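Local atomic coordinates of periplasmic binding protein (Veillonella parvula, PDB entry 4N01), a protein that probably binds a solute, perhaps a metal chelate as in related periplasmic binding proteins, and hands it to a membrane importer. Residues A[76-79]-A[85-88]; A[106-111]-A[121-126]; A[270-275]-A[283-288]; A[288-293]-A[304-309]. All coordinates share one frame; numbering follows the deposited sequence.

Interaction 1. Residues A[76-79]-A[85-88]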
loop_
_atom_site.group_PDB
_atom_site.type_symbol
_atom_site.label_atom_id
_atom_site.label_comp_id
_atom_site.label_asym_id
_atom_site.label_seq_id
_atom_site.Cartn_x
_atom_site.Cartn_y
_atom_site.Cartn_z
HETATM N N MSE A 76 2.646 9.162 -1.623
HETATM C CA MSE A 76 3.877 9.368 -0.866
HETATM C C MSE A 76 4.514 10.686 -1.250
HETATM O O MSE A 76 4.912 11.467 -0.389
HETATM C CB MSE A 76 4.857 8.216 -1.096
HETATM C CG MSE A 76 4.372 6.927 -0.460
HETATM SE SE MSE A 76 5.501 5.427 -0.959
HETATM C CE MSE A 76 7.131 5.993 -0.084
HETATM N N MSE A 77 4.587 10.945 -2.549
HETATM C CA MSE A 77 5.208 12.178 -3.017
HETATM C C MSE A 77 4.391 13.413 -2.639
HETATM O O MSE A 77 4.952 14.430 -2.225
HETATM C CB MSE A 77 5.462 12.119 -4.526
HETATM C CG MSE A 77 6.547 11.114 -4.903
HETATM SE SE MSE A 77 7.122 11.377 -6.740
HETATM C CE MSE A 77 7.913 13.147 -6.563
ATOM N N LEU A 78 3.072 13.329 -2.759
ATOM C CA LEU A 78 2.221 14.471 -2.400
ATOM C C LEU A 78 2.287 14.767 -0.897
ATOM O O LEU A 78 2.238 15.930 -0.472
ATOM C CB LEU A 78 0.772 14.232 -2.843
ATOM C CG LEU A 78 0.544 14.169 -4.363
ATOM C CD1 LEU A 78 -0.869 13.709 -4.677
ATOM C CD2 LEU A 78 0.820 15.525 -5.029
ATOM N N GLN A 79 2.417 13.716 -0.096
ATOM C CA GLN A 79 2.468 13.877 1.353
ATOM C C GLN A 79 3.703 14.693 1.737
ATOM O O GLN A 79 3.662 15.485 2.681
ATOM C CB GLN A 79 2.483 12.504 2.037
ATOM C CG GLN A 79 2.474 12.542 3.563
ATOM C CD GLN A 79 1.157 13.039 4.125
ATOM O OE1 GLN A 79 0.107 12.435 3.903
ATOM N NE2 GLN A 79 1.207 14.150 4.856
ATOM N N LYS A 85 7.607 19.369 -8.060
ATOM C CA LYS A 85 8.681 18.594 -8.679
ATOM C C LYS A 85 8.153 17.471 -9.577
ATOM O O LYS A 85 8.937 16.672 -10.106
ATOM C CB LYS A 85 9.581 17.992 -7.593
ATOM C CG LYS A 85 10.168 19.023 -6.632
ATOM C CD LYS A 85 11.075 20.000 -7.368
ATOM C CE LYS A 85 11.593 21.082 -6.427
ATOM N NZ LYS A 85 12.977 20.819 -5.943
HETATM N N MSE A 86 6.829 17.398 -9.725
HETATM C CA MSE A 86 6.196 16.265 -10.407
HETATM C C MSE A 86 5.732 16.599 -11.819
HETATM O O MSE A 86 4.973 17.551 -12.035
HETATM C CB MSE A 86 5.051 15.713 -9.553
HETATM C CG MSE A 86 5.566 15.225 -8.212
HETATM SE SE MSE A 86 4.199 14.765 -6.928
HETATM C CE MSE A 86 3.450 13.247 -7.904
ATOM N N ALA A 87 6.202 15.816 -12.787
ATOM C CA ALA A 87 5.830 16.044 -14.182
ATOM C C ALA A 87 4.619 15.211 -14.600
ATOM O O ALA A 87 4.023 15.450 -15.646
ATOM C CB ALA A 87 6.997 15.757 -15.091
ATOM N N GLY A 88 4.254 14.227 -13.796
ATOM C CA GLY A 88 3.099 13.422 -14.150
ATOM C C GLY A 88 2.786 12.325 -13.155
ATOM O O GLY A 88 3.663 11.878 -12.421
#
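Met77 and Met86, both deposited as selenomethionine, lie alongside each other with their side chains running in opposite directions, one from the end of helix 71-79 and the other from the first residue of strand 86-90. The closest contact sets the tip of one chain against the base of the other: CE of Met77 lies 3.5 Å from CG of Met86. The methyl of Met77 gets there because its chain is straight at chi2 and then bends at the selenium, chi3 65°, which turns CE along the Met86 chain. At the other end of the pair, CE of Met86 lies 4.1 Å from CB of Met77.

The second kind of contact involves selenium. SE of Met86 settles against the root of the Met77 side chain, 3.8 Å from CB of Met77. Leu78 meets the selenium from another direction; its side chain crosses that of Met86 at about a right angle, and its CD2 methyl stops 3.9 Å from SE of Met86. Two consecutive helix residues therefore receive one long, polarisable side chain, and dispersion forces account for the attraction. Polar groups take no part across this pair of segments, and all three touching residues are buried.

In the fold, this is the seam between the helix and the following strand of the beta-alpha-beta unit 66-68, 71-79, 86-90. Strand 86-90 pairs with strand 66-68 through backbone bonds such as Gly88 with Ser68. Leu175 of helix 165-178 touches Met77, Ala103 and Tyr104 of helix 101-104 meet Leu78, and Val107 packs on Met86.

Interaction 2. Residues A[106-111]-A[121-126]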
loop_
_atom_site.group_PDB
_atom_site.type_symbol
_atom_site.label_atom_id
_atom_site.label_comp_id
_atom_site.label_asym_id
_atom_site.label_seq_id
_atom_site.Cartn_x
_atom_site.Cartn_y
_atom_site.Cartn_z
ATOM N N LYS A 106 -2.824 19.426 -8.934
ATOM C CA LYS A 106 -1.840 20.332 -9.523
ATOM C C LYS A 106 -0.904 19.609 -10.491
ATOM O O LYS A 106 -0.166 20.249 -11.259
ATOM C CB LYS A 106 -1.047 21.032 -8.409
ATOM C CG LYS A 106 -1.918 21.928 -7.543
ATOM C CD LYS A 106 -1.116 22.619 -6.459
ATOM C CE LYS A 106 -2.021 23.450 -5.562
ATOM N NZ LYS A 106 -1.294 24.061 -4.409
ATOM N N VAL A 107 -0.949 18.279 -10.460
ATOM C CA VAL A 107 -0.028 17.459 -11.244
ATOM C C VAL A 107 -0.706 16.837 -12.466
ATOM O O VAL A 107 -1.809 16.300 -12.368
ATOM C CB VAL A 107 0.595 16.343 -10.387
ATOM C CG1 VAL A 107 1.616 15.558 -11.200
ATOM C CG2 VAL A 107 1.248 16.945 -9.148
ATOM N N LYS A 108 -0.039 16.922 -13.612
ATOM C CA LYS A 108 -0.538 16.350 -14.861
ATOM C C LYS A 108 -0.768 14.836 -14.748
ATOM O O LYS A 108 0.096 14.100 -14.258
ATOM C CB LYS A 108 0.466 16.639 -15.976
ATOM C CG LYS A 108 0.088 16.112 -17.357
ATOM C CD LYS A 108 1.167 16.505 -18.366
ATOM C CE LYS A 108 0.803 16.106 -19.787
ATOM N NZ LYS A 108 -0.406 16.816 -20.287
ATOM N N VAL A 109 -1.940 14.382 -15.180
ATOM C CA VAL A 109 -2.250 12.961 -15.245
ATOM C C VAL A 109 -1.882 12.414 -16.624
ATOM O O VAL A 109 -2.433 12.854 -17.629
ATOM C CB VAL A 109 -3.741 12.724 -14.972
ATOM C CG1 VAL A 109 -4.080 11.248 -15.151
ATOM C CG2 VAL A 109 -4.085 13.191 -13.555
ATOM N N LEU A 110 -0.943 11.470 -16.674
ATOM C CA LEU A 110 -0.425 10.981 -17.956
ATOM C C LEU A 110 -1.334 9.937 -18.579
ATOM O O LEU A 110 -1.434 9.838 -19.799
ATOM C CB LEU A 110 0.983 10.391 -17.784
ATOM C CG LEU A 110 2.055 11.365 -17.292
ATOM C CD1 LEU A 110 3.409 10.680 -17.188
ATOM C CD2 LEU A 110 2.130 12.583 -18.200
ATOM N N SER A 111 -1.995 9.162 -17.726
ATOM C CA SER A 111 -2.839 8.062 -18.168
ATOM C C SER A 111 -3.670 7.556 -17.001
ATOM O O SER A 111 -3.250 7.653 -15.847
ATOM C CB SER A 111 -1.973 6.919 -18.705
ATOM O OG SER A 111 -2.771 5.789 -19.014
HETATM N N MSE A 121 7.816 9.911 -22.152
HETATM C CA MSE A 121 8.957 10.744 -22.544
HETATM C C MSE A 121 8.559 12.182 -22.869
HETATM O O MSE A 121 9.395 13.085 -22.819
HETATM C CB MSE A 121 9.706 10.137 -23.742
HETATM C CG MSE A 121 10.541 8.904 -23.416
HETATM SE SE MSE A 121 11.706 9.116 -21.862
HETATM C CE MSE A 121 12.756 10.652 -22.473
ATOM N N SER A 122 7.286 12.394 -23.190
ATOM C CA SER A 122 6.819 13.714 -23.622
ATOM C C SER A 122 6.915 14.773 -22.526
ATOM O O SER A 122 6.930 15.964 -22.826
ATOM C CB SER A 122 5.384 13.652 -24.163
ATOM O OG SER A 122 4.437 13.601 -23.105
ATOM N N VAL A 123 6.980 14.353 -21.262
ATOM C CA VAL A 123 7.074 15.317 -20.165
ATOM C C VAL A 123 8.505 15.487 -19.664
ATOM O O VAL A 123 8.731 16.085 -18.607
ATOM C CB VAL A 123 6.149 14.971 -18.979
ATOM C CG1 VAL A 123 4.689 15.060 -19.403
ATOM C CG2 VAL A 123 6.474 13.590 -18.421
ATOM N N LYS A 124 9.450 14.970 -20.443
ATOM C CA LYS A 124 10.879 15.048 -20.132
ATOM C C LYS A 124 11.202 14.593 -18.711
ATOM O O LYS A 124 11.801 15.358 -17.947
ATOM C CB LYS A 124 11.396 16.479 -20.328
ATOM C CG LYS A 124 10.878 17.166 -21.576
ATOM C CD LYS A 124 11.374 18.605 -21.641
ATOM C CE LYS A 124 10.802 19.350 -22.839
ATOM N NZ LYS A 124 11.143 20.804 -22.795
ATOM N N PRO A 125 10.827 13.350 -18.355
ATOM C CA PRO A 125 11.017 12.887 -16.974
ATOM C C PRO A 125 12.491 12.718 -16.635
ATOM O O PRO A 125 13.296 12.424 -17.525
ATOM C CB PRO A 125 10.342 11.515 -16.975
ATOM C CG PRO A 125 10.486 11.040 -18.391
ATOM C CD PRO A 125 10.335 12.271 -19.234
ATOM N N ASP A 126 12.840 12.896 -15.363
ATOM C CA ASP A 126 14.211 12.663 -14.921
ATOM C C ASP A 126 14.239 11.677 -13.758
ATOM O O ASP A 126 15.305 11.221 -13.338
ATOM C CB ASP A 126 14.923 13.981 -14.569
ATOM C CG ASP A 126 14.204 14.793 -13.487
ATOM O OD1 ASP A 126 13.118 14.385 -13.016
ATOM O OD2 ASP A 126 14.730 15.873 -13.121
#
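Val123 carries most of this contact, and one of its two methyls does the touching. CG1 is met by Leu110 and by Lys108, two residues that alternate along segment 106-111 and so send their side chains to the same side. Leu110 and Val123 approach tip to tip, with CD2 of Leu110 lying 3.8 Å from CG1 of Val123. With chi1 at -65°, the CG1 methyl of Val123 stands opposite its own carbonyl carbon and projects toward the 106-111 chain.

Lys108 comes in at a slant. Its chain is straight as far as CE, so the aliphatic part passes the valine, CD at 3.9 Å and CE at 4.0 Å from CG1 of Val123, before a bend at chi4 turns the amino group away from the valine. Val123 is presented by a type I beta turn, closed where Lys124 N bonds to Met121 O at 3.0 Å. The contact thus joins the weakly bonded edge strand 109-111 to the turn between helix 117-121 and strand 127-129, and Val67 of strand 66-68 touches both Leu110 and Val123.

The chemistry is weak and purely apolar: a small patch near the surface, to which the exposed lysine contributes its methylene groups.

Interaction 3. Residues A[270-275]-A[283-288]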
loop_
_atom_site.group_PDB
_atom_site.type_symbol
_atom_site.label_atom_id
_atom_site.label_comp_id
_atom_site.label_asym_id
_atom_site.label_seq_id
_atom_site.Cartn_x
_atom_site.Cartn_y
_atom_site.Cartn_z
ATOM N N ALA A 270 -11.710 -6.044 1.240
ATOM C CA ALA A 270 -11.288 -4.927 0.399
ATOM C C ALA A 270 -12.442 -4.450 -0.484
ATOM O O ALA A 270 -13.037 -5.228 -1.233
ATOM C CB ALA A 270 -10.079 -5.316 -0.458
ATOM N N ASP A 271 -12.752 -3.164 -0.399
ATOM C CA ASP A 271 -13.830 -2.570 -1.189
ATOM C C ASP A 271 -13.249 -1.889 -2.439
ATOM O O ASP A 271 -12.463 -0.941 -2.332
ATOM C CB ASP A 271 -14.604 -1.573 -0.308
ATOM C CG ASP A 271 -15.794 -0.940 -1.015
ATOM O OD1 ASP A 271 -16.893 -0.894 -0.417
ATOM O OD2 ASP A 271 -15.652 -0.468 -2.162
ATOM N N TYR A 272 -13.640 -2.368 -3.620
ATOM C CA TYR A 272 -13.113 -1.835 -4.885
ATOM C C TYR A 272 -14.064 -0.857 -5.587
ATOM O O TYR A 272 -14.092 -0.792 -6.815
ATOM C CB TYR A 272 -12.734 -2.990 -5.837
ATOM C CG TYR A 272 -11.422 -3.673 -5.482
ATOM C CD1 TYR A 272 -10.216 -3.198 -5.984
ATOM C CD2 TYR A 272 -11.390 -4.776 -4.637
ATOM C CE1 TYR A 272 -9.010 -3.810 -5.663
ATOM C CE2 TYR A 272 -10.185 -5.396 -4.310
ATOM C CZ TYR A 272 -9.000 -4.906 -4.827
ATOM O OH TYR A 272 -7.799 -5.511 -4.515
ATOM N N GLY A 273 -14.821 -0.086 -4.811
ATOM C CA GLY A 273 -15.769 0.867 -5.372
ATOM C C GLY A 273 -15.174 2.220 -5.714
ATOM O O GLY A 273 -14.021 2.499 -5.376
ATOM N N ASN A 274 -15.965 3.068 -6.371
ATOM C CA ASN A 274 -15.503 4.376 -6.847
ATOM C C ASN A 274 -15.508 5.477 -5.786
ATOM O O ASN A 274 -14.597 6.304 -5.731
ATOM C CB ASN A 274 -16.345 4.836 -8.038
ATOM C CG ASN A 274 -16.552 3.742 -9.063
ATOM O OD1 ASN A 274 -15.859 2.722 -9.050
ATOM N ND2 ASN A 274 -17.509 3.949 -9.961
ATOM N N SER A 275 -16.541 5.479 -4.950
ATOM C CA SER A 275 -16.686 6.484 -3.903
ATOM C C SER A 275 -16.680 5.832 -2.522
ATOM O O SER A 275 -17.144 4.699 -2.363
ATOM C CB SER A 275 -17.983 7.271 -4.117
ATOM O OG SER A 275 -18.475 7.796 -2.899
ATOM N N GLN A 283 -20.695 -4.590 0.579
ATOM C CA GLN A 283 -21.927 -5.286 0.939
ATOM C C GLN A 283 -22.178 -6.513 0.080
ATOM O O GLN A 283 -22.655 -7.524 0.582
ATOM C CB GLN A 283 -23.132 -4.352 0.869
ATOM C CG GLN A 283 -23.082 -3.216 1.880
ATOM C CD GLN A 283 -23.072 -3.708 3.318
ATOM O OE1 GLN A 283 -23.579 -4.786 3.624
ATOM N NE2 GLN A 283 -22.499 -2.907 4.211
ATOM N N GLN A 284 -21.883 -6.423 -1.214
ATOM C CA GLN A 284 -22.027 -7.580 -2.095
ATOM C C GLN A 284 -21.100 -8.712 -1.665
ATOM O O GLN A 284 -21.471 -9.889 -1.737
ATOM C CB GLN A 284 -21.718 -7.207 -3.545
ATOM C CG GLN A 284 -22.683 -6.223 -4.168
ATOM C CD GLN A 284 -22.228 -5.770 -5.542
ATOM O OE1 GLN A 284 -21.236 -6.272 -6.073
ATOM N NE2 GLN A 284 -22.951 -4.818 -6.123
ATOM N N LYS A 285 -19.887 -8.370 -1.235
ATOM C CA LYS A 285 -18.947 -9.402 -0.802
ATOM C C LYS A 285 -19.394 -10.014 0.518
ATOM O O LYS A 285 -19.237 -11.214 0.725
ATOM C CB LYS A 285 -17.513 -8.859 -0.720
ATOM C CG LYS A 285 -16.965 -8.498 -2.089
ATOM C CD LYS A 285 -15.545 -7.956 -2.042
ATOM C CE LYS A 285 -15.073 -7.708 -3.466
ATOM N NZ LYS A 285 -13.794 -6.946 -3.493
ATOM N N ILE A 286 -19.965 -9.202 1.404
ATOM C CA ILE A 286 -20.555 -9.747 2.627
ATOM C C ILE A 286 -21.655 -10.752 2.286
ATOM O O ILE A 286 -21.734 -11.844 2.874
ATOM C CB ILE A 286 -21.169 -8.636 3.507
ATOM C CG1 ILE A 286 -20.062 -7.794 4.155
ATOM C CG2 ILE A 286 -22.066 -9.236 4.589
ATOM C CD1 ILE A 286 -20.604 -6.626 4.960
ATOM N N GLU A 287 -22.517 -10.384 1.341
ATOM C CA GLU A 287 -23.633 -11.252 0.981
ATOM C C GLU A 287 -23.144 -12.538 0.307
ATOM O O GLU A 287 -23.768 -13.592 0.450
ATOM C CB GLU A 287 -24.654 -10.512 0.108
ATOM C CG GLU A 287 -25.414 -9.418 0.869
ATOM C CD GLU A 287 -26.057 -9.923 2.162
ATOM O OE1 GLU A 287 -26.869 -10.882 2.101
ATOM O OE2 GLU A 287 -25.752 -9.365 3.245
ATOM N N LYS A 288 -22.020 -12.444 -0.405
ATOM C CA LYS A 288 -21.427 -13.596 -1.086
ATOM C C LYS A 288 -20.898 -14.579 -0.044
ATOM O O LYS A 288 -21.011 -15.800 -0.205
ATOM C CB LYS A 288 -20.286 -13.137 -2.005
ATOM C CG LYS A 288 -19.710 -14.213 -2.923
ATOM C CD LYS A 288 -20.686 -14.571 -4.041
ATOM C CE LYS A 288 -20.171 -15.727 -4.900
ATOM N NZ LYS A 288 -18.804 -15.457 -5.417
#
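At the C-terminal end of strand 266-270, where the chain enters the loop leading to helix 280-290, Lys285 reaches back from the helix to Ala270 and Tyr272. This is the first half of the beta-alpha-beta crossover from strand 266-270 to strand 306-309. The lysine chain is extended beyond CG, with chi2 at 180°, and spans the gap to place NZ 2.9 Å from Ala270 O. The hydrogen bond comes in nearly head-on to the carbonyl, with a C=O...N angle of 164°.

The same nitrogen lies at the rim of the Tyr272 ring, 3.4 Å from CD2 and close to the ring plane, so this is an edge approach and not a cation-pi stack. The tyrosine OH is bonded instead to Asp215. Within the loop, Asp271 OD2 accepts from Gly273 N at 2.8 Å, forming an Asx turn that spans Tyr272.

Lys285 NZ also meets Asp215 O and makes a salt bridge with Asp281, which in turn accepts from Tyr272 N. One ammonium group thus ties strand end, loop and helix together; its charge is probably balanced by Asp281, with Ala270 O and Asp215 O as its further acceptors.

Interaction 4. Residues A[288-293]-A[304-309]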
loop_
_atom_site.group_PDB
_atom_site.type_symbol
_atom_site.label_atom_id
_atom_site.label_comp_id
_atom_site.label_asym_id
_atom_site.label_seq_id
_atom_site.Cartn_x
_atom_site.Cartn_y
_atom_site.Cartn_z
ATOM N N LYS A 288 -22.020 -12.444 -0.405
ATOM C CA LYS A 288 -21.427 -13.596 -1.086
ATOM C C LYS A 288 -20.898 -14.579 -0.044
ATOM O O LYS A 288 -21.011 -15.800 -0.205
ATOM C CB LYS A 288 -20.286 -13.137 -2.005
ATOM C CG LYS A 288 -19.710 -14.213 -2.923
ATOM C CD LYS A 288 -20.686 -14.571 -4.041
ATOM C CE LYS A 288 -20.171 -15.727 -4.900
ATOM N NZ LYS A 288 -18.804 -15.457 -5.417
ATOM N N ILE A 289 -20.337 -14.036 1.036
ATOM C CA ILE A 289 -19.790 -14.863 2.107
ATOM C C ILE A 289 -20.931 -15.509 2.902
ATOM O O ILE A 289 -20.913 -16.719 3.172
ATOM C CB ILE A 289 -18.847 -14.042 3.016
ATOM C CG1 ILE A 289 -17.557 -13.693 2.258
ATOM C CG2 ILE A 289 -18.519 -14.794 4.306
ATOM C CD1 ILE A 289 -16.676 -12.684 2.999
ATOM N N LYS A 290 -21.940 -14.715 3.245
ATOM C CA LYS A 290 -23.090 -15.211 3.994
ATOM C C LYS A 290 -23.833 -16.308 3.253
ATOM O O LYS A 290 -24.428 -17.178 3.879
ATOM C CB LYS A 290 -24.079 -14.082 4.280
ATOM C CG LYS A 290 -23.625 -13.052 5.300
ATOM C CD LYS A 290 -24.727 -12.001 5.427
ATOM C CE LYS A 290 -24.588 -11.137 6.659
ATOM N NZ LYS A 290 -25.856 -10.376 6.878
ATOM N N ALA A 291 -23.806 -16.261 1.926
ATOM C CA ALA A 291 -24.597 -17.188 1.115
ATOM C C ALA A 291 -23.873 -18.512 0.876
ATOM O O ALA A 291 -24.438 -19.438 0.290
ATOM C CB ALA A 291 -24.963 -16.547 -0.212
ATOM N N ASN A 292 -22.631 -18.597 1.347
ATOM C CA ASN A 292 -21.809 -19.795 1.175
ATOM C C ASN A 292 -21.991 -20.734 2.371
ATOM O O ASN A 292 -21.515 -20.448 3.476
ATOM C CB ASN A 292 -20.347 -19.386 1.030
ATOM C CG ASN A 292 -19.441 -20.540 0.612
ATOM O OD1 ASN A 292 -19.735 -21.711 0.857
ATOM N ND2 ASN A 292 -18.326 -20.203 -0.019
ATOM N N PRO A 293 -22.680 -21.863 2.155
ATOM C CA PRO A 293 -23.016 -22.766 3.260
ATOM C C PRO A 293 -21.769 -23.324 3.944
ATOM O O PRO A 293 -21.825 -23.667 5.122
ATOM C CB PRO A 293 -23.790 -23.898 2.574
ATOM C CG PRO A 293 -24.218 -23.341 1.249
ATOM C CD PRO A 293 -23.153 -22.366 0.857
ATOM N N GLY A 304 -21.035 -11.735 12.530
ATOM C CA GLY A 304 -21.165 -10.598 11.627
ATOM C C GLY A 304 -20.000 -9.632 11.735
ATOM O O GLY A 304 -20.158 -8.419 11.621
ATOM N N HIS A 305 -18.814 -10.180 11.949
ATOM C CA HIS A 305 -17.602 -9.372 12.090
ATOM C C HIS A 305 -16.951 -9.101 10.734
ATOM O O HIS A 305 -15.897 -9.666 10.412
ATOM C CB HIS A 305 -16.608 -10.086 13.000
ATOM C CG HIS A 305 -16.984 -10.079 14.444
ATOM N ND1 HIS A 305 -17.844 -9.141 14.999
ATOM C CD2 HIS A 305 -16.614 -10.879 15.475
ATOM C CE1 HIS A 305 -17.989 -9.376 16.282
ATOM N NE2 HIS A 305 -17.247 -10.433 16.603
ATOM N N PHE A 306 -17.582 -8.243 9.939
ATOM C CA PHE A 306 -17.055 -7.846 8.634
ATOM C C PHE A 306 -16.532 -6.420 8.696
ATOM O O PHE A 306 -17.250 -5.509 9.114
ATOM C CB PHE A 306 -18.160 -7.932 7.573
ATOM C CG PHE A 306 -18.740 -9.313 7.413
ATOM C CD1 PHE A 306 -17.995 -10.329 6.822
ATOM C CD2 PHE A 306 -20.024 -9.601 7.864
ATOM C CE1 PHE A 306 -18.528 -11.615 6.678
ATOM C CE2 PHE A 306 -20.565 -10.887 7.724
ATOM C CZ PHE A 306 -19.815 -11.893 7.132
ATOM N N ILE A 307 -15.295 -6.224 8.250
ATOM C CA ILE A 307 -14.626 -4.932 8.352
ATOM C C ILE A 307 -14.169 -4.445 6.980
ATOM O O ILE A 307 -13.521 -5.172 6.229
ATOM C CB ILE A 307 -13.418 -5.037 9.281
ATOM C CG1 ILE A 307 -13.904 -5.349 10.696
ATOM C CG2 ILE A 307 -12.613 -3.742 9.290
ATOM C CD1 ILE A 307 -12.807 -5.514 11.654
ATOM N N ARG A 308 -14.524 -3.212 6.655
ATOM C CA ARG A 308 -14.268 -2.653 5.324
ATOM C C ARG A 308 -12.932 -1.936 5.276
ATOM O O ARG A 308 -12.634 -1.130 6.160
ATOM C CB ARG A 308 -15.374 -1.657 4.994
ATOM C CG ARG A 308 -15.286 -1.024 3.615
ATOM C CD ARG A 308 -16.387 -0.000 3.466
ATOM N NE ARG A 308 -16.444 0.568 2.121
ATOM C CZ ARG A 308 -15.673 1.565 1.708
ATOM N NH1 ARG A 308 -14.778 2.082 2.540
ATOM N NH2 ARG A 308 -15.790 2.040 0.473
ATOM N N VAL A 309 -12.121 -2.211 4.257
ATOM C CA VAL A 309 -10.921 -1.399 4.022
ATOM C C VAL A 309 -10.777 -1.097 2.547
ATOM O O VAL A 309 -11.376 -1.769 1.708
ATOM C CB VAL A 309 -9.617 -2.116 4.461
ATOM C CG1 VAL A 309 -9.618 -2.397 5.961
ATOM C CG2 VAL A 309 -9.398 -3.408 3.647
#
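Phe306 meets two residues of the last turn of helix 280-290 unequally: Ile289 touches the ring at its edge on the buried side, and Lys290 passes another part of it toward solvent. In the closer half, CG2 of Ile289 lies 4.0 Å from CE1 of Phe306, close to the ring plane, so the methyl meets the ring rim. The two side chains slide past one another in opposite directions. Ile289 has chi1 at -70°, which swings CG2 away from its backbone N and toward the strand.

The looser half belongs to Lys290. Its extended chain crosses the phenylalanine at an angle, and CE of Lys290 comes no nearer than 4.2 Å to CE2 of Phe306. Lys290 is exposed, and its NZ forms a long, weak ion pair with Glu287 on the same helix; the methylene CE, not NZ, makes the nearest approach to the ring.

Both segments change course here. Asn292 N bonds to Ile289 O at 3.1 Å as the helix ends, while Gly304, with positive phi, completes a Schellman motif after helix 299-303, and His305 makes an inverse gamma turn into the strand.

Strand 306-309 lies at one edge of the four-stranded parallel sheet, beside strand 266-270, to which Ile307 and Val309 are backbone-bonded. Helix 280-290 covers the Phe306 side, adding Phe282 and Ile286, and Ile267 and Ile269 of strand 266-270 also touch the Phe306 side chain; alternate residues Ile307 and Val309 instead touch helix 320-332.

The contacts fall into two pairs, each belonging to one parallel sheet. Interactions 1 and 2 touch, as strands 86-90 and 109-111 are neighbours: CA of Gly88 is 3.9 Å from CG of Leu110. Interactions 3 and 4 share helix 280-290 and Lys288, and they meet again at the sheet edge, where Asp271 OD1 forms a salt bridge with Arg308 NE at 3.0 Å. Between the pairs, centres lie about 30 Å (1 and 3) to 41 Å (2 and 4) apart, consistent with separate lobes of a binding protein. In interaction 3 the Tyr272 side chain is about 5 Å from a sodium ion and from a glycerol, the latter probably from the crystallisation liquor.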